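Side-chain contacts in cell shape-determining protein MreC (Listeria monocytogenes, PDB 2J5U), which is probably involved in forming and maintaining the shape of the bacterial cell: residues A[76-81]-A[217-222]; A[125-130]-A[150-155]; A[162-165]-A[169-172]; A[176-181]-A[187-192]; A[101-104]-A[109-112]. All coordinates share one frame; numbering follows the deposited sequence.

Contact 1: A[76-81]-A[217-222]; sequences ISRNPT and YDLNHV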
loop_
_atom_site.group_PDB
_atom_site.type_symbol
_atom_site.label_atom_id
_atom_site.label_comp_id
_atom_site.label_asym_id
_atom_site.label_seq_id
_atom_site.Cartn_x
_atom_site.Cartn_y
_atom_site.Cartn_z
ATOM N N ILE A 76 71.413 -44.238 28.620
ATOM C CA ILE A 76 72.115 -45.120 29.548
ATOM C C ILE A 76 73.294 -45.869 28.917
ATOM O O ILE A 76 74.000 -46.590 29.605
ATOM C CB ILE A 76 71.179 -46.153 30.184
ATOM C CG1 ILE A 76 70.619 -47.084 29.118
ATOM C CG2 ILE A 76 70.058 -45.449 30.892
ATOM C CD1 ILE A 76 69.714 -48.143 29.676
ATOM N N SER A 77 73.515 -45.700 27.617
ATOM C CA SER A 77 74.630 -46.373 26.958
ATOM C C SER A 77 74.881 -45.856 25.557
ATOM O O SER A 77 73.952 -45.601 24.802
ATOM C CB SER A 77 74.399 -47.881 26.898
ATOM O OG SER A 77 75.449 -48.519 26.186
ATOM N N ARG A 78 76.150 -45.699 25.214
ATOM C CA ARG A 78 76.537 -45.214 23.902
ATOM C C ARG A 78 77.918 -45.784 23.602
ATOM O O ARG A 78 78.850 -45.630 24.388
ATOM C CB ARG A 78 76.558 -43.688 23.893
ATOM C CG ARG A 78 76.763 -43.082 22.529
ATOM C CD ARG A 78 76.510 -41.592 22.566
ATOM N NE ARG A 78 76.592 -40.988 21.245
ATOM C CZ ARG A 78 76.270 -39.725 20.983
ATOM N NH1 ARG A 78 76.375 -39.267 19.746
ATOM N NH2 ARG A 78 75.842 -38.920 21.955
ATOM N N ASN A 79 78.034 -46.461 22.468
ATOM C CA ASN A 79 79.280 -47.090 22.086
ATOM C C ASN A 79 80.099 -46.209 21.168
ATOM O O ASN A 79 79.606 -45.727 20.158
ATOM C CB ASN A 79 78.988 -48.421 21.391
ATOM C CG ASN A 79 80.232 -49.264 21.194
ATOM O OD1 ASN A 79 81.312 -48.753 20.898
ATOM N ND2 ASN A 79 80.079 -50.568 21.342
ATOM N N PRO A 80 81.367 -45.967 21.521
ATOM C CA PRO A 80 82.188 -45.126 20.644
ATOM C C PRO A 80 82.306 -45.681 19.227
ATOM O O PRO A 80 82.456 -44.919 18.271
ATOM C CB PRO A 80 83.540 -45.042 21.376
ATOM C CG PRO A 80 83.430 -46.007 22.531
ATOM C CD PRO A 80 81.975 -46.079 22.857
ATOM N N THR A 81 82.223 -46.998 19.080
ATOM C CA THR A 81 82.312 -47.592 17.750
ATOM C C THR A 81 81.244 -47.022 16.806
ATOM O O THR A 81 81.515 -46.813 15.628
ATOM C CB THR A 81 82.153 -49.127 17.802
ATOM O OG1 THR A 81 83.084 -49.671 18.749
ATOM C CG2 THR A 81 82.412 -49.738 16.420
ATOM N N TYR A 217 76.504 -34.599 20.106
ATOM C CA TYR A 217 77.765 -35.222 20.499
ATOM C C TYR A 217 77.773 -35.658 21.949
ATOM O O TYR A 217 78.472 -36.594 22.316
ATOM C CB TYR A 217 78.946 -34.283 20.261
ATOM C CG TYR A 217 80.272 -34.852 20.742
ATOM C CD1 TYR A 217 80.839 -34.439 21.960
ATOM C CD2 TYR A 217 80.944 -35.831 19.999
ATOM C CE1 TYR A 217 82.045 -34.990 22.424
ATOM C CE2 TYR A 217 82.146 -36.390 20.450
ATOM C CZ TYR A 217 82.691 -35.967 21.662
ATOM O OH TYR A 217 83.869 -36.536 22.105
ATOM N N ASP A 218 76.996 -34.982 22.778
ATOM C CA ASP A 218 76.950 -35.331 24.185
ATOM C C ASP A 218 75.498 -35.349 24.636
ATOM O O ASP A 218 74.919 -34.314 24.941
ATOM C CB ASP A 218 77.755 -34.306 24.985
ATOM C CG ASP A 218 77.857 -34.655 26.462
ATOM O OD1 ASP A 218 78.425 -33.830 27.207
ATOM O OD2 ASP A 218 77.384 -35.737 26.886
ATOM N N LEU A 219 74.902 -36.528 24.687
ATOM C CA LEU A 219 73.506 -36.623 25.079
ATOM C C LEU A 219 73.343 -37.263 26.432
ATOM O O LEU A 219 74.014 -38.241 26.743
ATOM C CB LEU A 219 72.725 -37.455 24.063
ATOM C CG LEU A 219 72.686 -36.987 22.617
ATOM C CD1 LEU A 219 72.196 -38.119 21.751
ATOM C CD2 LEU A 219 71.787 -35.782 22.489
ATOM N N ASN A 220 72.445 -36.713 27.234
ATOM C CA ASN A 220 72.170 -37.278 28.534
ATOM C C ASN A 220 70.673 -37.291 28.748
ATOM O O ASN A 220 70.037 -38.338 28.655
ATOM C CB ASN A 220 72.825 -36.473 29.638
ATOM C CG ASN A 220 72.573 -37.079 31.008
ATOM O OD1 ASN A 220 72.701 -36.405 32.030
ATOM N ND2 ASN A 220 72.212 -38.366 31.033
ATOM N N HIS A 221 70.105 -36.125 29.042
ATOM C CA HIS A 221 68.665 -36.029 29.245
ATOM C C HIS A 221 67.965 -35.847 27.914
ATOM O O HIS A 221 68.382 -35.045 27.071
ATOM C CB HIS A 221 68.348 -34.906 30.210
ATOM C CG HIS A 221 68.799 -35.204 31.602
ATOM N ND1 HIS A 221 68.431 -36.359 32.263
ATOM C CD2 HIS A 221 69.631 -34.540 32.438
ATOM C CE1 HIS A 221 69.021 -36.394 33.444
ATOM N NE2 HIS A 221 69.753 -35.302 33.575
ATOM N N VAL A 222 66.882 -36.592 27.741
ATOM C CA VAL A 222 66.170 -36.610 26.482
ATOM C C VAL A 222 64.658 -36.794 26.633
ATOM O O VAL A 222 64.180 -37.257 27.674
ATOM C CB VAL A 222 66.783 -37.757 25.651
ATOM C CG1 VAL A 222 65.718 -38.647 25.065
ATOM C CG2 VAL A 222 67.685 -37.188 24.613
#
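Arg78 is the one residue of 76-81 that touches 217-222, lying against Leu219 and the backbone of Tyr217. The chain arrives there through Ile76 and Ser77, whose backbones are hydrogen-bonded to Glu88 of the strand alongside. With chi1 at -172°, Arg78 directs CG opposite the backbone N, and the extended chain from CG to NE carries the guanidinium across the gap between two backbones whose nearest CA atoms, those of Arg78 and Leu219, are 9.2 Å apart. NH2 of Arg78 rests 3.7 Å from CD1 of Leu219 and 3.5 Å from O of Tyr217, while the Arg78 and Leu219 side chains cross at about a right angle. Leu219 N lies at the edge of the guanidinium, in its plane. The firm polar grip comes from outside: NH1 bonds to the carbonyl oxygens of Trp83 and Met216, and the Trp83 side chain adds a cation-pi contact. The same indole gives its NE1 hydrogen to Tyr217 O. Asp218 may lend a weak attraction, its OD2 being 6.1 Å from Arg78 NH2. Beyond the arginine, Asn79 OD1 accepts from Thr81 N (2.7 Å) and from Thr81 OG1 (2.9 Å), both on the same face of the amide, the bond from Thr81 N making an Asx turn. The arrangement lies at the seam where strand 68-77 is hydrogen-bonded to strand 221-227 and the six-stranded antiparallel barrel closes.

Contact 2: A[125-130]-A[150-155]; sequences LLTSSD and NGYDSD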
loop_
_atom_site.group_PDB
_atom_site.type_symbol
_atom_site.label_atom_id
_atom_site.label_comp_id
_atom_site.label_asym_id
_atom_site.label_seq_id
_atom_site.Cartn_x
_atom_site.Cartn_y
_atom_site.Cartn_z
ATOM N N LEU A 125 69.972 -41.627 15.842
ATOM C CA LEU A 125 70.237 -40.195 15.791
ATOM C C LEU A 125 70.218 -39.585 14.395
ATOM O O LEU A 125 70.460 -40.266 13.404
ATOM C CB LEU A 125 71.596 -39.909 16.425
ATOM C CG LEU A 125 71.798 -40.429 17.847
ATOM C CD1 LEU A 125 73.220 -40.149 18.268
ATOM C CD2 LEU A 125 70.810 -39.777 18.794
ATOM N N LEU A 126 69.937 -38.290 14.320
ATOM C CA LEU A 126 69.914 -37.615 13.036
ATOM C C LEU A 126 71.271 -37.780 12.370
ATOM O O LEU A 126 71.348 -37.952 11.150
ATOM C CB LEU A 126 69.591 -36.126 13.210
ATOM C CG LEU A 126 68.160 -35.830 13.663
ATOM C CD1 LEU A 126 67.933 -34.331 13.857
ATOM C CD2 LEU A 126 67.217 -36.367 12.605
ATOM N N THR A 127 72.333 -37.757 13.176
ATOM C CA THR A 127 73.699 -37.894 12.658
ATOM C C THR A 127 74.046 -39.303 12.166
ATOM O O THR A 127 75.165 -39.554 11.733
ATOM C CB THR A 127 74.762 -37.496 13.721
ATOM O OG1 THR A 127 74.580 -38.286 14.902
ATOM C CG2 THR A 127 74.650 -36.030 14.075
ATOM N N SER A 128 73.088 -40.219 12.230
ATOM C CA SER A 128 73.321 -41.590 11.796
ATOM C C SER A 128 73.863 -41.730 10.378
ATOM O O SER A 128 73.610 -40.887 9.513
ATOM C CB SER A 128 72.036 -42.396 11.906
ATOM O OG SER A 128 72.212 -43.694 11.379
ATOM N N SER A 129 74.599 -42.811 10.144
ATOM C CA SER A 129 75.164 -43.075 8.827
ATOM C C SER A 129 74.247 -43.937 7.961
ATOM O O SER A 129 74.637 -44.349 6.870
ATOM C CB SER A 129 76.530 -43.752 8.954
ATOM O OG SER A 129 76.429 -44.957 9.686
ATOM N N ASP A 130 73.036 -44.209 8.441
ATOM C CA ASP A 130 72.074 -45.015 7.688
ATOM C C ASP A 130 71.456 -44.163 6.588
ATOM O O ASP A 130 70.662 -43.290 6.878
ATOM C CB ASP A 130 70.957 -45.502 8.606
ATOM C CG ASP A 130 70.054 -46.522 7.933
ATOM O OD1 ASP A 130 69.724 -46.337 6.745
ATOM O OD2 ASP A 130 69.671 -47.509 8.596
ATOM N N ASN A 150 67.556 -35.951 4.872
ATOM C CA ASN A 150 68.082 -37.263 4.555
ATOM C C ASN A 150 69.576 -37.242 4.291
ATOM O O ASN A 150 70.009 -37.017 3.166
ATOM C CB ASN A 150 67.356 -37.791 3.329
ATOM C CG ASN A 150 67.857 -39.136 2.896
ATOM O OD1 ASN A 150 68.121 -39.360 1.718
ATOM N ND2 ASN A 150 67.984 -40.049 3.843
ATOM N N GLY A 151 70.368 -37.484 5.328
ATOM C CA GLY A 151 71.807 -37.486 5.145
ATOM C C GLY A 151 72.556 -36.535 6.052
ATOM O O GLY A 151 72.189 -35.366 6.188
ATOM N N TYR A 152 73.611 -37.037 6.682
ATOM C CA TYR A 152 74.425 -36.222 7.569
ATOM C C TYR A 152 75.882 -36.278 7.114
ATOM O O TYR A 152 76.381 -37.334 6.727
ATOM C CB TYR A 152 74.301 -36.711 9.014
ATOM C CG TYR A 152 75.142 -35.915 9.981
ATOM C CD1 TYR A 152 76.273 -36.468 10.582
ATOM C CD2 TYR A 152 74.815 -34.600 10.289
ATOM C CE1 TYR A 152 77.052 -35.727 11.470
ATOM C CE2 TYR A 152 75.592 -33.848 11.177
ATOM C CZ TYR A 152 76.701 -34.417 11.764
ATOM O OH TYR A 152 77.429 -33.676 12.664
ATOM N N ASP A 153 76.553 -35.133 7.144
ATOM C CA ASP A 153 77.946 -35.055 6.741
ATOM C C ASP A 153 78.783 -34.795 7.990
ATOM O O ASP A 153 78.681 -33.731 8.603
ATOM C CB ASP A 153 78.122 -33.932 5.721
ATOM C CG ASP A 153 79.491 -33.938 5.082
ATOM O OD1 ASP A 153 80.467 -33.517 5.742
ATOM O OD2 ASP A 153 79.593 -34.373 3.916
ATOM N N SER A 154 79.599 -35.783 8.359
ATOM C CA SER A 154 80.452 -35.721 9.550
ATOM C C SER A 154 81.404 -34.539 9.563
ATOM O O SER A 154 81.698 -33.982 10.619
ATOM C CB SER A 154 81.274 -36.996 9.665
ATOM O OG SER A 154 80.541 -38.099 9.181
ATOM N N ASP A 155 81.892 -34.175 8.381
ATOM C CA ASP A 155 82.826 -33.068 8.233
ATOM C C ASP A 155 82.165 -31.705 8.378
ATOM O O ASP A 155 82.536 -30.926 9.260
ATOM C CB ASP A 155 83.525 -33.164 6.878
ATOM C CG ASP A 155 84.223 -34.502 6.684
ATOM O OD1 ASP A 155 84.838 -34.717 5.613
ATOM O OD2 ASP A 155 84.156 -35.347 7.609
#
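With chi1 of Thr127 at 57°, OG1 lies between the backbone N and the carbonyl carbon, which leaves CG2 beside the N, facing the ring of Tyr152, whose CG, opposite its backbone N (chi1 179°), sets the ring alongside. The methyl sits over one face, displaced toward the rim: Thr127 CG2 is 3.5 Å from the ring centroid of Tyr152 and 15° off the normal, a CH-pi contact. The two side chains lie side by side and point the same way. The backbone of Thr127 adds to the packing, its O being 3.5 Å from CD1 of Tyr152. Thr127 OG1 is hydrogen-bonded to Asn84 O. A type I turn holds the threonine in place, with Ser128 N bonded to Leu125 O (2.9 Å), and an ST turn follows, Asp130 N giving its hydrogen to Ser128 OG. The loop that leaves strand 121-125 of the first barrel is thereby laid against strand 145-153 of the second, whose Asn150 is in turn bonded to Val131 and Asn133 before strand 135-139 and to Lys162 on strand 158-165.

Contact 3: A[162-165]-A[169-172]; sequences KQLP and KFKK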
loop_
_atom_site.group_PDB
_atom_site.type_symbol
_atom_site.label_atom_id
_atom_site.label_comp_id
_atom_site.label_asym_id
_atom_site.label_seq_id
_atom_site.Cartn_x
_atom_site.Cartn_y
_atom_site.Cartn_z
ATOM N N LYS A 162 66.431 -32.332 1.291
ATOM C CA LYS A 162 66.230 -32.564 -0.136
ATOM C C LYS A 162 64.804 -32.350 -0.630
ATOM O O LYS A 162 63.834 -32.464 0.124
ATOM C CB LYS A 162 66.641 -33.994 -0.502
ATOM C CG LYS A 162 68.028 -34.415 -0.057
ATOM C CD LYS A 162 68.265 -35.879 -0.397
ATOM C CE LYS A 162 69.652 -36.340 0.024
ATOM N NZ LYS A 162 69.866 -37.777 -0.306
ATOM N N GLN A 163 64.697 -32.042 -1.917
ATOM C CA GLN A 163 63.417 -31.851 -2.583
ATOM C C GLN A 163 62.572 -30.636 -2.288
ATOM O O GLN A 163 61.351 -30.741 -2.215
ATOM C CB GLN A 163 62.561 -33.086 -2.385
ATOM C CG GLN A 163 63.034 -34.218 -3.219
ATOM C CD GLN A 163 62.210 -35.451 -3.020
ATOM O OE1 GLN A 163 62.317 -36.129 -1.994
ATOM N NE2 GLN A 163 61.368 -35.757 -4.002
ATOM N N LEU A 164 63.207 -29.486 -2.126
ATOM C CA LEU A 164 62.474 -28.263 -1.886
ATOM C C LEU A 164 62.129 -27.734 -3.264
ATOM O O LEU A 164 62.863 -27.970 -4.220
ATOM C CB LEU A 164 63.338 -27.257 -1.133
ATOM C CG LEU A 164 63.597 -27.613 0.330
ATOM C CD1 LEU A 164 64.406 -28.878 0.373
ATOM C CD2 LEU A 164 64.344 -26.494 1.042
ATOM N N PRO A 165 60.994 -27.034 -3.392
ATOM C CA PRO A 165 60.573 -26.482 -4.686
ATOM C C PRO A 165 61.688 -25.664 -5.329
ATOM O O PRO A 165 62.319 -24.844 -4.668
ATOM C CB PRO A 165 59.349 -25.643 -4.324
ATOM C CG PRO A 165 59.576 -25.287 -2.864
ATOM C CD PRO A 165 60.112 -26.575 -2.306
ATOM N N LYS A 169 62.677 -19.326 -3.078
ATOM C CA LYS A 169 64.031 -18.913 -2.714
ATOM C C LYS A 169 64.281 -18.965 -1.207
ATOM O O LYS A 169 63.485 -18.458 -0.415
ATOM C CB LYS A 169 64.307 -17.501 -3.224
ATOM C CG LYS A 169 63.446 -16.459 -2.557
ATOM C CD LYS A 169 64.009 -15.068 -2.743
ATOM C CE LYS A 169 63.982 -14.635 -4.187
ATOM N NZ LYS A 169 64.633 -13.303 -4.324
ATOM N N PHE A 170 65.403 -19.562 -0.815
ATOM C CA PHE A 170 65.718 -19.685 0.601
ATOM C C PHE A 170 66.899 -18.852 1.047
ATOM O O PHE A 170 67.837 -18.620 0.289
ATOM C CB PHE A 170 65.941 -21.151 0.949
ATOM C CG PHE A 170 64.815 -22.033 0.515
ATOM C CD1 PHE A 170 64.782 -22.554 -0.770
ATOM C CD2 PHE A 170 63.754 -22.292 1.371
ATOM C CE1 PHE A 170 63.707 -23.320 -1.197
ATOM C CE2 PHE A 170 62.678 -23.054 0.953
ATOM C CZ PHE A 170 62.652 -23.569 -0.331
ATOM N N LYS A 171 66.842 -18.416 2.298
ATOM C CA LYS A 171 67.875 -17.574 2.869
ATOM C C LYS A 171 68.483 -18.235 4.095
ATOM O O LYS A 171 67.793 -18.902 4.863
ATOM C CB LYS A 171 67.262 -16.223 3.245
ATOM C CG LYS A 171 68.208 -15.047 3.125
ATOM C CD LYS A 171 67.451 -13.720 3.089
ATOM C CE LYS A 171 68.396 -12.560 2.778
ATOM N NZ LYS A 171 67.655 -11.277 2.617
ATOM N N LYS A 172 69.785 -18.053 4.270
ATOM C CA LYS A 172 70.480 -18.622 5.413
ATOM C C LYS A 172 69.878 -18.103 6.716
ATOM O O LYS A 172 69.815 -16.896 6.929
ATOM C CB LYS A 172 71.965 -18.254 5.356
ATOM C CG LYS A 172 72.701 -18.496 6.661
ATOM C CD LYS A 172 74.155 -18.085 6.568
ATOM C CE LYS A 172 74.851 -18.311 7.893
ATOM N NZ LYS A 172 76.265 -17.871 7.834
#
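Leu164 places its CD2 methyl over one face of the Phe170 ring. The methyl stands 3.9 Å from the ring centroid, 19° off the normal, and is shifted toward the rim, where Leu164 CD2 approaches Phe170 CZ to 3.6 Å. CB of Leu164 also lies 3.8 Å from Phe170 CZ, so the leucine covers the outer end of the ring. Pro165 meets the same end: its O lies near the ring plane, 4.0 Å from Phe170 CE1, and its CG is a looser neighbour of CZ. With CG beside the backbone N (chi1 -53°), the phenylalanine reaches from the loop after strand 158-165 back to the wall of the second antiparallel barrel. Val139 of strand 135-139 and Ala145 of strand 145-153 pack on the ring, and Ile194 and Val197 come from strand 190-199. Leu164 is set by backbone bonding to Gln206 on the adjacent strand, and Gln206 NE2 also binds Pro165 O. Tyr217 of the second subunit packs on Pro165.

Contact 4: A[176-181]-A[187-192]; sequences VVTSGL and AGIFIG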
loop_
_atom_site.group_PDB
_atom_site.type_symbol
_atom_site.label_atom_id
_atom_site.label_comp_id
_atom_site.label_asym_id
_atom_site.label_seq_id
_atom_site.Cartn_x
_atom_site.Cartn_y
_atom_site.Cartn_z
ATOM N N VAL A 176 63.927 -24.773 10.307
ATOM C CA VAL A 176 63.390 -26.001 9.747
ATOM C C VAL A 176 62.755 -26.786 10.886
ATOM O O VAL A 176 63.347 -26.951 11.950
ATOM C CB VAL A 176 64.507 -26.841 9.078
ATOM C CG1 VAL A 176 63.952 -28.167 8.599
ATOM C CG2 VAL A 176 65.089 -26.075 7.909
ATOM N N VAL A 177 61.534 -27.255 10.665
ATOM C CA VAL A 177 60.824 -28.008 11.691
ATOM C C VAL A 177 60.196 -29.258 11.102
ATOM O O VAL A 177 60.179 -29.436 9.893
ATOM C CB VAL A 177 59.710 -27.148 12.346
ATOM C CG1 VAL A 177 60.312 -25.910 12.959
ATOM C CG2 VAL A 177 58.669 -26.763 11.314
ATOM N N THR A 178 59.691 -30.128 11.965
ATOM C CA THR A 178 59.058 -31.349 11.508
ATOM C C THR A 178 57.690 -31.011 10.938
ATOM O O THR A 178 56.964 -30.188 11.488
ATOM C CB THR A 178 58.897 -32.350 12.651
ATOM O OG1 THR A 178 58.286 -31.704 13.769
ATOM C CG2 THR A 178 60.245 -32.892 13.068
ATOM N N SER A 179 57.347 -31.645 9.824
ATOM C CA SER A 179 56.069 -31.412 9.163
ATOM C C SER A 179 54.975 -32.354 9.655
ATOM O O SER A 179 53.791 -32.053 9.547
ATOM C CB SER A 179 56.231 -31.596 7.661
ATOM O OG SER A 179 56.493 -32.948 7.331
ATOM N N GLY A 180 55.383 -33.496 10.196
ATOM C CA GLY A 180 54.431 -34.485 10.656
ATOM C C GLY A 180 53.864 -35.281 9.481
ATOM O O GLY A 180 53.169 -36.277 9.667
ATOM N N LEU A 181 54.197 -34.859 8.266
ATOM C CA LEU A 181 53.668 -35.485 7.071
ATOM C C LEU A 181 54.122 -36.895 6.777
ATOM O O LEU A 181 53.589 -37.546 5.881
ATOM C CB LEU A 181 53.915 -34.573 5.867
ATOM C CG LEU A 181 53.256 -33.222 6.153
ATOM C CD1 LEU A 181 53.546 -32.234 5.043
ATOM C CD2 LEU A 181 51.756 -33.427 6.308
ATOM N N ALA A 187 54.113 -32.344 14.397
ATOM C CA ALA A 187 54.754 -31.296 13.620
ATOM C C ALA A 187 55.218 -30.166 14.536
ATOM O O ALA A 187 54.741 -30.034 15.661
ATOM C CB ALA A 187 53.801 -30.770 12.566
ATOM N N GLY A 188 56.173 -29.375 14.061
ATOM C CA GLY A 188 56.648 -28.261 14.852
ATOM C C GLY A 188 57.896 -28.462 15.687
ATOM O O GLY A 188 58.335 -27.529 16.353
ATOM N N ILE A 189 58.477 -29.653 15.687
ATOM C CA ILE A 189 59.682 -29.831 16.475
ATOM C C ILE A 189 60.821 -29.172 15.717
ATOM O O ILE A 189 60.988 -29.407 14.525
ATOM C CB ILE A 189 60.010 -31.316 16.701
ATOM C CG1 ILE A 189 59.043 -31.933 17.715
ATOM C CG2 ILE A 189 61.407 -31.447 17.301
ATOM C CD1 ILE A 189 57.606 -31.613 17.484
ATOM N N PHE A 190 61.594 -28.337 16.403
ATOM C CA PHE A 190 62.720 -27.648 15.765
ATOM C C PHE A 190 63.828 -28.630 15.371
ATOM O O PHE A 190 64.237 -29.479 16.168
ATOM C CB PHE A 190 63.304 -26.573 16.703
ATOM C CG PHE A 190 64.436 -25.782 16.090
ATOM C CD1 PHE A 190 64.218 -24.965 14.979
ATOM C CD2 PHE A 190 65.728 -25.874 16.602
ATOM C CE1 PHE A 190 65.276 -24.248 14.381
ATOM C CE2 PHE A 190 66.787 -25.169 16.016
ATOM C CZ PHE A 190 66.558 -24.353 14.901
ATOM N N ILE A 191 64.310 -28.508 14.140
ATOM C CA ILE A 191 65.363 -29.388 13.654
ATOM C C ILE A 191 66.681 -28.634 13.542
ATOM O O ILE A 191 67.702 -29.073 14.069
ATOM C CB ILE A 191 65.032 -29.965 12.263
ATOM C CG1 ILE A 191 63.794 -30.869 12.332
ATOM C CG2 ILE A 191 66.216 -30.719 11.740
ATOM C CD1 ILE A 191 63.375 -31.420 10.987
ATOM N N GLY A 192 66.659 -27.497 12.852
ATOM C CA GLY A 192 67.875 -26.726 12.684
ATOM C C GLY A 192 67.718 -25.480 11.838
ATOM O O GLY A 192 66.613 -24.984 11.642
#
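Two backbone N-H groups converge on Val176 O: Ile191 N binds it at 2.9 Å, and Gly192 N adds a weak bond at 3.5 Å. Ile191 and Gly192 both face Val176, a classic beta bulge in the hairpin of strands 175-178 and 190-199, part of the second barrel. Val176 N answers with a bond to Gly192 O. Hydrogen bonding goes on at Thr178, whose N donates to Ile189 O and whose O accepts from Gly188 N (2.8 Å). With chi1 at 50°, OG1 of Thr178 lies between its own N and carbonyl carbon and takes the hydrogen of Ile189 N at 2.8 Å; it is also bonded to Pro186 O. Its hydroxyl thus adds a side-chain bond next to the backbone ones. Ile191 lies over the neighbouring backbone, with CD1 3.8 Å from Val177 C and 4.1 Å from Val176 CG1. Outside the hairpin, Ser43 and Gln40 of the second subunit pack on Val177 and Phe190. Gly192 N lies 3.7 Å above the plane of the Phe190 ring, over its centre.

Contact 5: A[101-104]-A[109-112]; sequences MAVT and LIGK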
loop_
_atom_site.group_PDB
_atom_site.type_symbol
_atom_site.label_atom_id
_atom_site.label_comp_id
_atom_site.label_asym_id
_atom_site.label_seq_id
_atom_site.Cartn_x
_atom_site.Cartn_y
_atom_site.Cartn_z
ATOM N N MET A 101 58.738 -43.188 17.431
ATOM C CA MET A 101 58.423 -41.996 18.207
ATOM C C MET A 101 59.625 -41.044 18.093
ATOM O O MET A 101 60.779 -41.478 18.022
ATOM C CB MET A 101 58.178 -42.353 19.679
ATOM C CG MET A 101 56.741 -42.702 20.022
ATOM S SD MET A 101 56.490 -43.218 21.705
ATOM C CE MET A 101 54.899 -43.850 21.618
ATOM N N ALA A 102 59.359 -39.747 18.061
ATOM C CA ALA A 102 60.432 -38.765 17.956
ATOM C C ALA A 102 61.127 -38.590 19.301
ATOM O O ALA A 102 60.499 -38.704 20.354
ATOM C CB ALA A 102 59.869 -37.443 17.495
ATOM N N VAL A 103 62.429 -38.332 19.271
ATOM C CA VAL A 103 63.167 -38.122 20.502
ATOM C C VAL A 103 63.827 -36.772 20.370
ATOM O O VAL A 103 64.485 -36.491 19.364
ATOM C CB VAL A 103 64.252 -39.177 20.725
ATOM C CG1 VAL A 103 64.966 -38.890 22.033
ATOM C CG2 VAL A 103 63.640 -40.574 20.751
ATOM N N THR A 104 63.655 -35.940 21.394
ATOM C CA THR A 104 64.199 -34.585 21.378
ATOM C C THR A 104 64.852 -34.131 22.674
ATOM O O THR A 104 64.856 -34.840 23.680
ATOM C CB THR A 104 63.088 -33.561 21.102
ATOM O OG1 THR A 104 62.097 -33.671 22.129
ATOM C CG2 THR A 104 62.439 -33.810 19.761
ATOM N N LEU A 109 65.448 -31.555 17.739
ATOM C CA LEU A 109 65.178 -32.960 17.440
ATOM C C LEU A 109 66.494 -33.747 17.405
ATOM O O LEU A 109 67.473 -33.288 16.803
ATOM C CB LEU A 109 64.511 -33.069 16.064
ATOM C CG LEU A 109 64.225 -34.487 15.563
ATOM C CD1 LEU A 109 63.136 -35.066 16.414
ATOM C CD2 LEU A 109 63.783 -34.499 14.130
ATOM N N ILE A 110 66.534 -34.920 18.033
ATOM C CA ILE A 110 67.771 -35.701 17.973
ATOM C C ILE A 110 67.620 -37.081 17.328
ATOM O O ILE A 110 68.611 -37.719 16.988
ATOM C CB ILE A 110 68.431 -35.878 19.364
ATOM C CG1 ILE A 110 67.591 -36.807 20.236
ATOM C CG2 ILE A 110 68.616 -34.520 20.012
ATOM C CD1 ILE A 110 68.294 -37.281 21.460
ATOM N N GLY A 111 66.395 -37.559 17.155
ATOM C CA GLY A 111 66.249 -38.856 16.525
ATOM C C GLY A 111 64.899 -39.502 16.666
ATOM O O GLY A 111 63.911 -38.827 16.953
ATOM N N LYS A 112 64.858 -40.812 16.450
ATOM C CA LYS A 112 63.619 -41.551 16.571
ATOM C C LYS A 112 63.857 -42.917 17.174
ATOM O O LYS A 112 64.924 -43.498 17.024
ATOM C CB LYS A 112 62.934 -41.704 15.211
ATOM C CG LYS A 112 63.585 -42.679 14.266
ATOM C CD LYS A 112 62.660 -42.940 13.093
ATOM C CE LYS A 112 63.249 -43.954 12.129
ATOM N NZ LYS A 112 64.610 -43.554 11.650
#
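Ile110 lays its CD1 against CG1 of Val103, 3.7 Å away, the two branched side chains meeting aslant. Its chi1 of 70° puts CG1 between the backbone N and the carbonyl carbon and brings CG1 to 3.2 Å from Val103 O, a close fit. Val222 of strand 221-227 packs on both Val103 and Ile110. Across the sheet lie Ala102, Thr104, Leu109 and Lys112. Here Leu109 turns CD1 back over the partner strand, where it touches Thr104 CG2 at 3.6 Å and, more loosely, Ala102 CB at 4.2 Å; Ile189, beside strand 190-199, packs on Thr104 and Leu109. Lys112 contributes mainly its backbone, with CA in a C-H...O contact to Met101 O, while its amine leads away. The strands are joined by Val103 N bonding to Gly111 O (2.8 Å). In return Val103 O receives two hydrogens, one from Ile110 N at 2.9 Å and one from Gly111 N at 3.1 Å. Two successive residues facing a single one across an antiparallel pair make a classic beta bulge, set in the hairpin of strands 102-105 and 108-116 in the first barrel.

From the N terminus, contact 1 opens first, at the end of strand 68-77, and closes last, on strand 221-227, so that all the others fall within its span. These follow in series without crossing: contact 5 closes a tight hairpin, contact 2 a loop of medium length, and contacts 3 and 4 two short loops. Contacts 1 and 5 belong to the first barrel and meet where Val222 packs on Val103 and Ile110. Contacts 3 and 4 belong to the second. Contact 2 lays the first barrel's loop on the second; its Leu125 packs on Arg78 and Leu219, its Leu126 N bonds to Ile110 O, and its Asn150 to Lys162. Phe190 O also ties to Leu109 N.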